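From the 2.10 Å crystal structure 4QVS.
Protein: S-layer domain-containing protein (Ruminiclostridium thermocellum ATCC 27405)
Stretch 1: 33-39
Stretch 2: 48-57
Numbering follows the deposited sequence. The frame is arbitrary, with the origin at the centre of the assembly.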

# COMPACT_ATOMS: atom_id res chain seq x y z
N VAL A 33 -11.81 -27.71 9.97
CA VAL A 33 -12.74 -28.34 9.08
C VAL A 33 -12.99 -27.46 7.86
O VAL A 33 -13.38 -26.29 7.98
CB VAL A 33 -14.10 -28.63 9.81
CG1 VAL A 33 -15.02 -29.43 8.90
CG2 VAL A 33 -13.84 -29.41 11.09
N LEU A 34 -12.88 -28.07 6.69
CA LEU A 34 -13.06 -27.37 5.42
C LEU A 34 -14.44 -27.63 4.85
O LEU A 34 -14.84 -28.77 4.78
CB LEU A 34 -12.04 -27.89 4.38
CG LEU A 34 -12.18 -27.36 2.93
CD1 LEU A 34 -12.16 -25.85 2.94
CD2 LEU A 34 -11.09 -27.88 1.97
N TYR A 35 -15.12 -26.56 4.41
CA TYR A 35 -16.40 -26.64 3.72
C TYR A 35 -16.12 -26.02 2.33
O TYR A 35 -16.12 -24.80 2.16
CB TYR A 35 -17.48 -25.91 4.50
CG TYR A 35 -17.70 -26.49 5.90
CD1 TYR A 35 -18.54 -27.56 6.11
CD2 TYR A 35 -17.02 -25.97 6.97
CE1 TYR A 35 -18.74 -28.09 7.39
CE2 TYR A 35 -17.17 -26.48 8.24
CZ TYR A 35 -18.04 -27.54 8.44
OH TYR A 35 -18.16 -27.99 9.70
N SER A 36 -15.87 -26.89 1.36
CA SER A 36 -15.57 -26.47 -0.02
C SER A 36 -15.72 -27.67 -0.91
O SER A 36 -15.30 -28.78 -0.54
CB SER A 36 -14.11 -25.96 -0.11
OG SER A 36 -13.85 -25.49 -1.42
N ALA A 37 -16.36 -27.49 -2.05
CA ALA A 37 -16.48 -28.59 -2.97
C ALA A 37 -15.15 -28.78 -3.70
O ALA A 37 -14.93 -29.79 -4.33
CB ALA A 37 -17.60 -28.35 -3.96
N ASN A 38 -14.24 -27.82 -3.59
CA ASN A 38 -12.94 -27.95 -4.26
C ASN A 38 -12.03 -28.93 -3.54
O ASN A 38 -11.32 -29.67 -4.19
CB ASN A 38 -12.23 -26.59 -4.34
CG ASN A 38 -12.96 -25.60 -5.26
OD1 ASN A 38 -13.34 -25.94 -6.37
ND2 ASN A 38 -13.13 -24.36 -4.79
N GLY A 39 -12.09 -28.97 -2.20
CA GLY A 39 -11.12 -29.77 -1.42
C GLY A 39 -9.78 -29.00 -1.45
O GLY A 39 -9.73 -27.82 -1.82
N SER A 48 -2.99 -26.50 -0.65
CA SER A 48 -3.58 -25.29 -0.10
C SER A 48 -5.12 -25.33 -0.23
O SER A 48 -5.68 -25.94 -1.14
CB SER A 48 -3.06 -24.07 -0.90
OG SER A 48 -1.63 -24.08 -1.04
N VAL A 49 -5.80 -24.67 0.70
CA VAL A 49 -7.27 -24.53 0.62
C VAL A 49 -7.63 -23.58 -0.51
O VAL A 49 -7.01 -22.53 -0.64
CB VAL A 49 -7.82 -23.94 1.95
CG1 VAL A 49 -9.21 -23.35 1.78
CG2 VAL A 49 -7.80 -24.99 3.03
N SER A 50 -8.64 -23.95 -1.30
CA SER A 50 -9.18 -23.09 -2.33
C SER A 50 -10.68 -22.82 -2.08
O SER A 50 -11.50 -23.74 -2.25
CB SER A 50 -9.05 -23.72 -3.69
OG SER A 50 -9.34 -22.73 -4.65
N LEU A 51 -11.01 -21.56 -1.76
CA LEU A 51 -12.37 -21.11 -1.43
C LEU A 51 -13.01 -20.43 -2.63
O LEU A 51 -12.37 -19.56 -3.25
CB LEU A 51 -12.32 -20.13 -0.25
CG LEU A 51 -11.55 -20.59 1.00
CD1 LEU A 51 -11.56 -19.52 2.09
CD2 LEU A 51 -12.12 -21.89 1.57
N ASP A 52 -14.25 -20.80 -2.94
CA ASP A 52 -14.92 -20.31 -4.11
C ASP A 52 -15.36 -18.85 -4.04
O ASP A 52 -15.68 -18.27 -5.05
CB ASP A 52 -16.08 -21.20 -4.53
CG ASP A 52 -17.21 -21.27 -3.46
OD1 ASP A 52 -17.13 -20.56 -2.44
OD2 ASP A 52 -18.16 -22.06 -3.68
N GLY A 53 -15.33 -18.25 -2.87
CA GLY A 53 -15.79 -16.89 -2.74
C GLY A 53 -17.32 -16.80 -2.71
O GLY A 53 -17.87 -15.72 -2.79
N VAL A 54 -17.98 -17.94 -2.61
CA VAL A 54 -19.45 -17.99 -2.62
C VAL A 54 -19.94 -18.46 -1.27
O VAL A 54 -20.65 -17.76 -0.61
CB VAL A 54 -19.98 -18.95 -3.72
CG1 VAL A 54 -21.51 -19.03 -3.70
CG2 VAL A 54 -19.50 -18.50 -5.08
N ASP A 55 -19.53 -19.65 -0.84
CA ASP A 55 -19.99 -20.15 0.45
C ASP A 55 -18.99 -21.05 1.16
O ASP A 55 -19.30 -21.68 2.16
CB ASP A 55 -21.32 -20.84 0.26
CG ASP A 55 -21.30 -21.95 -0.77
OD1 ASP A 55 -20.25 -22.55 -1.07
OD2 ASP A 55 -22.38 -22.25 -1.30
N ASP A 56 -17.76 -21.07 0.68
CA ASP A 56 -16.70 -21.90 1.24
C ASP A 56 -15.98 -21.21 2.37
O ASP A 56 -15.71 -20.02 2.30
CB ASP A 56 -15.63 -22.19 0.15
CG ASP A 56 -16.14 -23.07 -0.93
OD1 ASP A 56 -17.31 -23.55 -0.85
OD2 ASP A 56 -15.37 -23.30 -1.87
N TYR A 57 -15.55 -22.00 3.36
CA TYR A 57 -14.79 -21.47 4.50
C TYR A 57 -14.12 -22.57 5.31
O TYR A 57 -14.32 -23.74 5.06
CB TYR A 57 -15.71 -20.68 5.46
CG TYR A 57 -16.76 -21.56 6.09
CD1 TYR A 57 -17.88 -21.91 5.37
CD2 TYR A 57 -16.66 -22.02 7.40
CE1 TYR A 57 -18.87 -22.71 5.94
CE2 TYR A 57 -17.68 -22.83 7.98
CZ TYR A 57 -18.77 -23.17 7.20
OH TYR A 57 -19.80 -24.00 7.64
O HOH W 1 -16.27 -24.98 -3.47

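This is a short antiparallel strand pairing that gives way to a polar hub, with D56 tying the turn of one stretch to the loop of the other. The backbone contributes a single bridge, Y35 with Y57, closed by two hydrogen bonds: Y35 N to Y57 O at 3.0 Å and Y57 N to Y35 O at 3.1 Å. D56 CA adds a CA-H...O contact to Y35 O, also 3.1 Å.

Because the bridged residues point to the same face of the sheet, their rings meet. The planes lie 21° apart and slid past each other, so overlap is slight; the centroids are 4.7 Å apart and Y35 CD2 comes to 3.3 Å from Y57 CZ. Y35 CB also sits over the face of the Y57 ring. L34, next along the strand, is buried instead among aliphatic carbons, its CD1 lying 4.0 Å from V49 CG1 and 4.2 Å from L51 CD2.

Past Y35 the pairing turns to side chains. S36 OG lies 2.7 Å from D56 OD2 and 3.0 Å from S50 O, two acceptors for one hydroxyl proton, while N38 N donates to S36 OG at 3.2 Å. N38 ND2 reaches across to hydrogen-bond S50 O at 3.1 Å, so the amide serves a strand carbonyl directly. Water 1 links the stretches as well, accepting from A37 N at 2.9 Å and donating to D56 OD2 at 2.5 Å.

The carboxylates are held by their own turn. D52 N donates to D56 OD2 at 2.9 Å, and D52 OD1 gathers the amides of V54, D55 and D56, with V54 N the closest of these at 2.8 Å. Between them G53 adopts positive phi, where a CB would jam against the preceding carbonyl. The rule to read here is economy: one bridge aligns the backbones, and a buried aspartate serves both sides.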